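Local coordinates for OxyA protein (Actinoplanes teichomyceticus, PDB 5HH3) that acts as a heme-dependent cytochrome P450 in glycopeptide antibiotic biosynthesis, where it probably cyclises the precursor peptide by phenolic coupling, at residues L56-D61 with L314-R319; R101-V106 with I345-G350; D157-P162 with F234-G239. All coordinates share one frame; numbering follows the deposited sequence.

Overall arrangement
From the N terminus, residues 56-61 leave strand 53-57 for helix 60-68 and wait some 250 residues for their partner, helix 314-318, which closes contact 1. Residues 101-106 on helix 98-106 meet the loop 345-350, which follows residues 314-319, so contact 2 crosses contact 1. Contact 3, between the end of helix 142-159 and the middle of helix 225-256, closes a shorter loop nested inside both. Contacts 2 and 3 share the heme and have centres about 16 Å apart. Contact 1 ties the sheet side of the fold together, contact 2 joins a helix to the cysteine loop, and contact 3 packs the helical side.

Contact 1. Residues L56-D61 with L314-R319; sequences LATGYD and LLAANR
Thr58 and Tyr60 lie beside Ala316 and Ala317 where a strand-to-helix turn runs past a short helix. The backbones come close: Tyr60 CA lies 4.8 Å from Ala317 CA, a spacing that suits alanine on the helix side, and Thr58 CA lies 5.2 Å from Ala316 CA. No direct hydrogen bond joins the two segments. A water molecule bridges them instead, giving one hydrogen to Thr58 O at 2.8 Å and the other to Ala316 O at 3.0 Å. Gly59 takes the N-cap position of helix 60-68, and Tyr60 therefore stands in that helix's first turn.

Among the side chains, the methine carbon Thr58 CB presses on Ala316 CB at 3.6 Å, and the Thr58 CG2 methyl lies next to the same alanine methyl. The small alanine suits this close approach, and Met35 of helix 29-37 also touches it. Tyr60 has CG anti to its backbone N (chi1 -160°), which brings the ring alongside Ala317. Its CD2 edge is 3.7 Å from Ala317 CB and 3.5 Å from Ala317 O, the carbonyl oxygen lying near the ring plane. Ala317 O is hydrogen-bonded to Arg320 NH1. Tyr60 packs further on Glu337 and Leu339, while Ile63 of its own helix also touches Ala317.

Strand 53-57 runs parallel to strand 309-312 in the sheet, and each strand leads directly into one of the helices that meet here. This is consistent with the beta-sheet region of cytochromes P450, where the B helix and the short K' helix follow neighbouring strands.

Contact 2. Residues R101-V106 with I345-G350; sequences RLRRMV and IHHCLG. With HEM (protoporphyrin IX containing Fe), chain G.
Arg103 NH1 grips two acceptors, one from the cysteine loop and one from the heme. It donates to His347 O at 2.7 Å, with an N-H...O angle of 157°, in the plane of both the carbonyl and the guanidinium. It also donates to propionate oxygen HEM O2A at 2.8 Å. Arg103 NH2 adds a weak second bond to His347 O and sits over the rim of one face of the His347 ring, planes 47° apart. The other propionate oxygen, HEM O1A, accepts a bond from His346 ND1 at 2.7 Å in the imidazole plane. Cys348 SG binds the iron at 2.2 Å, and a water molecule is its other axial ligand.

Arg103 reaches this far with CG anti to the backbone N (chi1 -177°) and its chain extended to NE. Leu349 lies over one guanidinium face, and its CD2 meets Val106 CG2 at 3.6 Å. Gly350 N lies 3.6 Å from HEM CHB, and a side-chain carbon here would collide with HEM C2B, which suits glycine. Farther out, the His99 ring meets that of His346, and His99, Arg291 and the backbone N of His289 also hydrogen-bond to the heme.

The loop ends the P450 heme-binding signature FxxGxxxCxG, which begins at Phe341. The arginine's positive charge probably offsets the propionate's negative charge, and its bonds join helix 98-106 to cysteine loop and cofactor.

Contact 3. Residues D157-P162 with F234-G239; sequences DFLGIP and FVMGAG. With HEM (protoporphyrin IX containing Fe), chain G.
Phe158 meets Val235 CG1 through CD2, 4.1 Å away, the two side chains crossing at about a right angle; its ring also meets the Phe110 ring with planes about 45° apart. On the heme side of helix 225-256, the Phe234 ring sets its edge against the porphyrin, CE2 lying 3.6 Å from HEM CHB, while Ala238 CB rests over the rim of one face.

Val235 stands between these two aromatic regions. With CG1 anti to the backbone N (chi1 171°), that methyl faces Phe158 and Leu159, and the other, CG2, touches methyl HEM CMB at 3.8 Å. The beta-branch thus serves two sides, helix 142-159 and the heme. Leu159 slides past it, its CD2 against Val235 CG1, and sends CD1 to Met236 CG at 3.4 Å, a tight carbon contact. Met236 SD lies 3.6 Å from Leu159 CD1, in surroundings shared with Phe192, Leu169 and Leu173.

Gly160 ends helix 142-159 in a Schellman motif, its positive phi of 81° being easy for glycine. In the other helix a wider pi-type turn has Gly239 N bonded to Phe234 O at 2.8 Å, and Gly239 O comes close to HEM CAB. Such distortion beside the heme is familiar in the long central helix of P450s.

No hydrogen bond crosses between the segments; without directional bonds, the fit of helix end to heme-lining helix rests on shape and apolar burial.

Contact 1. Residues L56-D61 with L314-R319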
# COMPACT_ATOMS: atom_id res chain seq x y z
N LEU B 56 11.01 -8.18 -9.99
CA LEU B 56 11.16 -7.03 -10.87
C LEU B 56 11.81 -7.50 -12.15
O LEU B 56 12.90 -8.05 -12.09
CB LEU B 56 12.05 -5.97 -10.22
CG LEU B 56 12.32 -4.69 -11.00
CD1 LEU B 56 11.07 -3.81 -11.03
CD2 LEU B 56 13.48 -3.92 -10.38
N ALA B 57 11.15 -7.29 -13.29
CA ALA B 57 11.71 -7.61 -14.62
C ALA B 57 12.30 -6.34 -15.19
O ALA B 57 11.60 -5.33 -15.28
CB ALA B 57 10.63 -8.14 -15.56
N THR B 58 13.59 -6.39 -15.55
CA THR B 58 14.32 -5.27 -16.12
C THR B 58 14.81 -5.52 -17.56
O THR B 58 15.10 -4.54 -18.26
CB THR B 58 15.55 -4.89 -15.25
OG1 THR B 58 16.42 -6.02 -15.11
CG2 THR B 58 15.15 -4.42 -13.87
N GLY B 59 14.95 -6.79 -17.96
CA GLY B 59 15.40 -7.15 -19.30
C GLY B 59 14.32 -6.88 -20.33
O GLY B 59 13.14 -7.19 -20.11
N TYR B 60 14.74 -6.31 -21.46
CA TYR B 60 13.83 -5.90 -22.55
C TYR B 60 12.96 -7.05 -23.06
O TYR B 60 11.72 -6.94 -23.12
CB TYR B 60 14.64 -5.31 -23.73
CG TYR B 60 13.84 -4.44 -24.66
CD1 TYR B 60 13.16 -4.96 -25.77
CD2 TYR B 60 13.80 -3.07 -24.46
CE1 TYR B 60 12.42 -4.13 -26.62
CE2 TYR B 60 13.08 -2.23 -25.30
CZ TYR B 60 12.40 -2.76 -26.38
OH TYR B 60 11.72 -1.87 -27.18
N ASP B 61 13.60 -8.14 -23.42
CA ASP B 61 12.88 -9.28 -23.97
C ASP B 61 12.06 -10.01 -22.91
O ASP B 61 11.00 -10.52 -23.22
CB ASP B 61 13.82 -10.26 -24.67
CG ASP B 61 14.47 -9.66 -25.90
OD1 ASP B 61 13.85 -8.82 -26.59
OD2 ASP B 61 15.59 -10.06 -26.19
N LEU B 314 9.90 -0.47 -17.23
CA LEU B 314 9.97 0.18 -18.52
C LEU B 314 11.16 1.13 -18.59
O LEU B 314 11.81 1.23 -19.63
CB LEU B 314 8.67 0.92 -18.83
CG LEU B 314 7.35 0.15 -18.73
CD1 LEU B 314 6.16 1.02 -19.15
CD2 LEU B 314 7.42 -1.10 -19.59
N LEU B 315 11.46 1.81 -17.49
CA LEU B 315 12.67 2.64 -17.40
C LEU B 315 13.93 1.78 -17.67
O LEU B 315 14.74 2.14 -18.55
CB LEU B 315 12.75 3.32 -16.03
CG LEU B 315 13.95 4.25 -15.77
CD1 LEU B 315 13.96 5.38 -16.74
CD2 LEU B 315 13.90 4.81 -14.36
N ALA B 316 14.04 0.63 -16.99
CA ALA B 316 15.17 -0.27 -17.19
C ALA B 316 15.28 -0.73 -18.65
O ALA B 316 16.37 -0.72 -19.21
CB ALA B 316 15.13 -1.47 -16.25
N ALA B 317 14.16 -1.09 -19.27
CA ALA B 317 14.17 -1.55 -20.66
C ALA B 317 14.61 -0.46 -21.62
O ALA B 317 15.41 -0.71 -22.52
CB ALA B 317 12.78 -2.03 -21.06
N ASN B 318 14.06 0.74 -21.43
CA ASN B 318 14.28 1.86 -22.33
C ASN B 318 15.68 2.47 -22.20
O ASN B 318 16.22 3.01 -23.18
CB ASN B 318 13.22 2.93 -22.10
CG ASN B 318 11.83 2.46 -22.50
OD1 ASN B 318 11.67 1.39 -23.09
ND2 ASN B 318 10.82 3.26 -22.20
N ARG B 319 16.22 2.38 -20.98
CA ARG B 319 17.53 2.91 -20.65
C ARG B 319 18.53 1.77 -20.35
O ARG B 319 19.45 1.93 -19.55
CB ARG B 319 17.38 3.85 -19.45
CG ARG B 319 16.35 4.98 -19.66
CD ARG B 319 16.72 5.91 -20.80
NE ARG B 319 18.00 6.51 -20.46
CZ ARG B 319 18.17 7.52 -19.61
NH1 ARG B 319 17.14 8.19 -19.10
NH2 ARG B 319 19.41 7.90 -19.32
O HOH W 1 17.55 -3.43 -19.01

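Contact 2. Residues R101-V106 with I345-G350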
# COMPACT_ATOMS: atom_id res chain seq x y z
N ARG B 101 -13.81 -7.34 -24.15
CA ARG B 101 -15.13 -6.84 -24.45
C ARG B 101 -15.22 -5.32 -24.30
O ARG B 101 -15.78 -4.66 -25.17
CB ARG B 101 -16.20 -7.59 -23.64
CG ARG B 101 -16.34 -9.05 -24.10
CD ARG B 101 -17.01 -9.99 -23.09
NE ARG B 101 -17.40 -11.23 -23.73
CZ ARG B 101 -17.96 -12.29 -23.13
NH1 ARG B 101 -18.16 -12.32 -21.81
NH2 ARG B 101 -18.29 -13.34 -23.87
N LEU B 102 -14.67 -4.77 -23.22
CA LEU B 102 -14.71 -3.30 -23.02
C LEU B 102 -13.71 -2.59 -23.95
O LEU B 102 -14.06 -1.60 -24.58
CB LEU B 102 -14.46 -2.91 -21.56
CG LEU B 102 -14.38 -1.39 -21.27
CD1 LEU B 102 -15.63 -0.63 -21.72
CD2 LEU B 102 -14.13 -1.16 -19.77
N ARG B 103 -12.49 -3.10 -24.04
CA ARG B 103 -11.50 -2.47 -24.90
C ARG B 103 -11.89 -2.35 -26.39
O ARG B 103 -11.64 -1.31 -27.01
CB ARG B 103 -10.14 -3.13 -24.76
CG ARG B 103 -9.11 -2.39 -25.61
CD ARG B 103 -7.73 -2.51 -25.08
NE ARG B 103 -6.82 -1.85 -25.99
CZ ARG B 103 -5.61 -1.42 -25.68
NH1 ARG B 103 -5.14 -1.53 -24.43
NH2 ARG B 103 -4.88 -0.85 -26.62
N ARG B 104 -12.53 -3.38 -26.98
CA ARG B 104 -12.99 -3.27 -28.38
C ARG B 104 -13.97 -2.13 -28.61
O ARG B 104 -14.02 -1.59 -29.73
CB ARG B 104 -13.65 -4.55 -28.87
CG ARG B 104 -12.68 -5.62 -29.33
CD ARG B 104 -13.41 -6.73 -30.06
NE ARG B 104 -14.39 -7.40 -29.20
CZ ARG B 104 -14.38 -8.68 -28.84
NH1 ARG B 104 -13.45 -9.53 -29.26
NH2 ARG B 104 -15.34 -9.14 -28.04
N MET B 105 -14.79 -1.81 -27.61
CA MET B 105 -15.85 -0.80 -27.80
C MET B 105 -15.30 0.63 -27.76
O MET B 105 -15.85 1.53 -28.40
CB MET B 105 -16.95 -0.97 -26.75
CG MET B 105 -17.63 -2.31 -26.88
SD MET B 105 -19.18 -2.44 -25.98
CE MET B 105 -18.56 -2.56 -24.32
N VAL B 106 -14.23 0.83 -27.00
CA VAL B 106 -13.62 2.15 -26.89
C VAL B 106 -12.47 2.37 -27.86
O VAL B 106 -12.16 3.53 -28.18
CB VAL B 106 -13.24 2.53 -25.43
CG1 VAL B 106 -14.51 2.58 -24.56
CG2 VAL B 106 -12.23 1.60 -24.83
N ILE B 345 -1.75 -7.12 -24.31
CA ILE B 345 -3.17 -6.69 -24.39
C ILE B 345 -3.46 -5.35 -23.63
O ILE B 345 -4.40 -4.63 -23.98
CB ILE B 345 -4.14 -7.82 -23.95
CG1 ILE B 345 -4.07 -8.09 -22.44
CG2 ILE B 345 -3.90 -9.13 -24.74
CD1 ILE B 345 -4.99 -9.20 -21.95
N HIS B 346 -2.65 -5.02 -22.63
CA HIS B 346 -2.83 -3.80 -21.87
C HIS B 346 -2.01 -2.58 -22.37
O HIS B 346 -2.01 -1.54 -21.71
CB HIS B 346 -2.55 -4.04 -20.38
CG HIS B 346 -3.53 -4.96 -19.73
ND1 HIS B 346 -4.75 -4.53 -19.24
CD2 HIS B 346 -3.46 -6.29 -19.44
CE1 HIS B 346 -5.39 -5.54 -18.70
NE2 HIS B 346 -4.64 -6.62 -18.81
N HIS B 347 -1.40 -2.68 -23.56
CA HIS B 347 -0.61 -1.61 -24.11
C HIS B 347 -1.45 -0.35 -24.22
O HIS B 347 -2.66 -0.41 -24.49
CB HIS B 347 0.01 -2.02 -25.46
CG HIS B 347 -0.93 -2.01 -26.63
ND1 HIS B 347 -1.12 -0.90 -27.41
CD2 HIS B 347 -1.73 -2.98 -27.15
CE1 HIS B 347 -2.00 -1.17 -28.37
NE2 HIS B 347 -2.38 -2.43 -28.23
N CYS B 348 -0.82 0.80 -23.98
CA CYS B 348 -1.53 2.06 -23.84
C CYS B 348 -2.65 2.25 -24.88
O CYS B 348 -2.38 2.32 -26.06
CB CYS B 348 -0.58 3.25 -23.93
SG CYS B 348 -1.40 4.79 -23.41
N LEU B 349 -3.89 2.35 -24.42
CA LEU B 349 -5.00 2.71 -25.31
C LEU B 349 -4.86 4.13 -25.90
O LEU B 349 -5.25 4.38 -27.03
CB LEU B 349 -6.34 2.60 -24.56
CG LEU B 349 -7.63 2.88 -25.35
CD1 LEU B 349 -7.77 1.92 -26.52
CD2 LEU B 349 -8.83 2.81 -24.44
N GLY B 350 -4.28 5.04 -25.12
CA GLY B 350 -4.18 6.43 -25.53
C GLY B 350 -2.89 6.82 -26.22
O GLY B 350 -2.61 8.02 -26.34
CHA HEM G . -2.15 1.87 -20.30
CHB HEM G . -4.94 5.60 -21.66
CHC HEM G . -0.97 8.39 -22.04
CHD HEM G . 1.77 4.63 -20.76
C1A HEM G . -3.24 2.65 -20.61
C2A HEM G . -4.59 2.23 -20.49
C3A HEM G . -5.38 3.27 -20.88
C4A HEM G . -4.52 4.35 -21.24
CMA HEM G . -6.88 3.30 -20.91
CAA HEM G . -5.06 0.86 -20.03
CBA HEM G . -5.13 -0.07 -21.24
CGA HEM G . -5.56 -1.49 -20.91
O1A HEM G . -5.43 -1.99 -19.77
O2A HEM G . -6.05 -2.21 -21.83
C1B HEM G . -4.10 6.71 -21.87
C2B HEM G . -4.57 8.01 -22.26
C3B HEM G . -3.45 8.82 -22.37
C4B HEM G . -2.30 7.94 -22.04
CMB HEM G . -6.00 8.43 -22.50
CAB HEM G . -3.30 10.24 -22.77
CBB HEM G . -4.25 11.05 -23.26
C1C HEM G . 0.15 7.63 -21.71
C2C HEM G . 1.48 8.10 -21.70
C3C HEM G . 2.28 7.02 -21.32
C4C HEM G . 1.40 5.90 -21.12
CMC HEM G . 1.93 9.52 -22.02
CAC HEM G . 3.76 6.93 -21.16
CBC HEM G . 4.65 7.88 -21.42
C1D HEM G . 0.87 3.60 -20.53
C2D HEM G . 1.36 2.27 -20.09
C3D HEM G . 0.27 1.50 -19.96
C4D HEM G . -0.87 2.37 -20.33
CMD HEM G . 2.77 1.81 -19.80
CAD HEM G . 0.27 0.04 -19.52
CBD HEM G . 0.28 -0.17 -18.00
CGD HEM G . 0.29 -1.67 -17.65
O1D HEM G . 0.26 -2.08 -16.47
O2D HEM G . 0.35 -2.56 -18.50
NA HEM G . -3.21 3.95 -21.08
NB HEM G . -2.77 6.72 -21.79
NC HEM G . 0.13 6.30 -21.40
ND HEM G . -0.47 3.60 -20.70
FE HEM G . -1.57 5.09 -21.23
O HOH W 2 -1.93 5.52 -19.20

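Contact 3. Residues D157-P162 with F234-G239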
# COMPACT_ATOMS: atom_id res chain seq x y z
N ASP B 157 -11.06 18.65 -25.12
CA ASP B 157 -11.46 18.79 -26.55
C ASP B 157 -11.68 17.42 -27.20
O ASP B 157 -12.67 17.23 -27.90
CB ASP B 157 -10.44 19.59 -27.38
CG ASP B 157 -10.42 21.08 -27.06
OD1 ASP B 157 -11.31 21.58 -26.32
OD2 ASP B 157 -9.51 21.77 -27.56
N PHE B 158 -10.80 16.46 -26.93
CA PHE B 158 -10.94 15.11 -27.46
C PHE B 158 -12.26 14.47 -27.00
O PHE B 158 -12.95 13.84 -27.80
CB PHE B 158 -9.72 14.27 -27.08
CG PHE B 158 -9.84 12.81 -27.42
CD1 PHE B 158 -9.66 12.36 -28.72
CD2 PHE B 158 -10.12 11.88 -26.42
CE1 PHE B 158 -9.77 11.01 -29.02
CE2 PHE B 158 -10.22 10.52 -26.72
CZ PHE B 158 -10.04 10.09 -28.02
N LEU B 159 -12.62 14.69 -25.74
CA LEU B 159 -13.91 14.27 -25.22
C LEU B 159 -15.11 15.07 -25.71
O LEU B 159 -16.24 14.62 -25.53
CB LEU B 159 -13.93 14.31 -23.70
CG LEU B 159 -13.00 13.36 -22.97
CD1 LEU B 159 -13.25 13.56 -21.49
CD2 LEU B 159 -13.24 11.90 -23.38
N GLY B 160 -14.90 16.24 -26.30
CA GLY B 160 -15.98 17.09 -26.74
C GLY B 160 -16.60 17.92 -25.63
O GLY B 160 -17.75 18.34 -25.77
N ILE B 161 -15.88 18.17 -24.54
CA ILE B 161 -16.40 19.06 -23.50
C ILE B 161 -16.33 20.49 -24.08
O ILE B 161 -15.27 20.89 -24.54
CB ILE B 161 -15.59 18.99 -22.17
CG1 ILE B 161 -15.36 17.55 -21.68
CG2 ILE B 161 -16.27 19.81 -21.08
CD1 ILE B 161 -16.61 16.72 -21.55
N PRO B 162 -17.45 21.26 -24.08
CA PRO B 162 -17.34 22.64 -24.57
C PRO B 162 -16.38 23.45 -23.72
O PRO B 162 -16.26 23.19 -22.52
CB PRO B 162 -18.77 23.18 -24.45
CG PRO B 162 -19.64 21.98 -24.55
CD PRO B 162 -18.86 20.87 -23.88
N PHE B 234 -11.03 8.58 -16.97
CA PHE B 234 -9.66 8.18 -17.22
C PHE B 234 -8.93 9.13 -18.19
O PHE B 234 -7.78 9.53 -17.92
CB PHE B 234 -9.56 6.75 -17.74
CG PHE B 234 -8.24 6.15 -17.51
CD1 PHE B 234 -7.94 5.56 -16.29
CD2 PHE B 234 -7.24 6.26 -18.47
CE1 PHE B 234 -6.69 5.04 -16.04
CE2 PHE B 234 -5.98 5.73 -18.24
CZ PHE B 234 -5.71 5.11 -17.02
N VAL B 235 -9.56 9.49 -19.29
CA VAL B 235 -8.95 10.39 -20.24
C VAL B 235 -8.64 11.78 -19.61
O VAL B 235 -7.51 12.29 -19.74
CB VAL B 235 -9.79 10.51 -21.52
CG1 VAL B 235 -9.28 11.61 -22.44
CG2 VAL B 235 -9.77 9.17 -22.27
N MET B 236 -9.64 12.36 -18.95
CA MET B 236 -9.50 13.64 -18.25
C MET B 236 -8.61 13.65 -17.01
O MET B 236 -8.05 14.69 -16.69
CB MET B 236 -10.86 14.18 -17.83
CG MET B 236 -11.52 15.00 -18.89
SD MET B 236 -13.20 15.41 -18.41
CE MET B 236 -12.81 16.56 -17.09
N GLY B 237 -8.52 12.53 -16.29
CA GLY B 237 -7.77 12.45 -15.04
C GLY B 237 -6.36 11.96 -15.31
O GLY B 237 -5.42 12.76 -15.46
N ALA B 238 -6.25 10.64 -15.42
CA ALA B 238 -4.98 9.93 -15.57
C ALA B 238 -4.29 10.20 -16.90
O ALA B 238 -3.08 10.42 -16.95
CB ALA B 238 -5.20 8.43 -15.41
N GLY B 239 -5.06 10.16 -17.98
CA GLY B 239 -4.56 10.49 -19.31
C GLY B 239 -3.93 11.88 -19.33
O GLY B 239 -2.76 12.03 -19.68
CHA HEM G . -2.15 1.87 -20.30
CHB HEM G . -4.94 5.60 -21.66
CHC HEM G . -0.97 8.39 -22.04
CHD HEM G . 1.77 4.63 -20.76
C1A HEM G . -3.24 2.65 -20.61
C2A HEM G . -4.59 2.23 -20.49
C3A HEM G . -5.38 3.27 -20.88
C4A HEM G . -4.52 4.35 -21.24
CMA HEM G . -6.88 3.30 -20.91
CAA HEM G . -5.06 0.86 -20.03
CBA HEM G . -5.13 -0.07 -21.24
CGA HEM G . -5.56 -1.49 -20.91
O1A HEM G . -5.43 -1.99 -19.77
O2A HEM G . -6.05 -2.21 -21.83
C1B HEM G . -4.10 6.71 -21.87
C2B HEM G . -4.57 8.01 -22.26
C3B HEM G . -3.45 8.82 -22.37
C4B HEM G . -2.30 7.94 -22.04
CMB HEM G . -6.00 8.43 -22.50
CAB HEM G . -3.30 10.24 -22.77
CBB HEM G . -4.25 11.05 -23.26
C1C HEM G . 0.15 7.63 -21.71
C2C HEM G . 1.48 8.10 -21.70
C3C HEM G . 2.28 7.02 -21.32
C4C HEM G . 1.40 5.90 -21.12
CMC HEM G . 1.93 9.52 -22.02
CAC HEM G . 3.76 6.93 -21.16
CBC HEM G . 4.65 7.88 -21.42
C1D HEM G . 0.87 3.60 -20.53
C2D HEM G . 1.36 2.27 -20.09
C3D HEM G . 0.27 1.50 -19.96
C4D HEM G . -0.87 2.37 -20.33
CMD HEM G . 2.77 1.81 -19.80
CAD HEM G . 0.27 0.04 -19.52
CBD HEM G . 0.28 -0.17 -18.00
CGD HEM G . 0.29 -1.67 -17.65
O1D HEM G . 0.26 -2.08 -16.47
O2D HEM G . 0.35 -2.56 -18.50
NA HEM G . -3.21 3.95 -21.08
NB HEM G . -2.77 6.72 -21.79
NC HEM G . 0.13 6.30 -21.40
ND HEM G . -0.47 3.60 -20.70
FE HEM G . -1.57 5.09 -21.23
O HOH W 2 -1.93 5.52 -19.20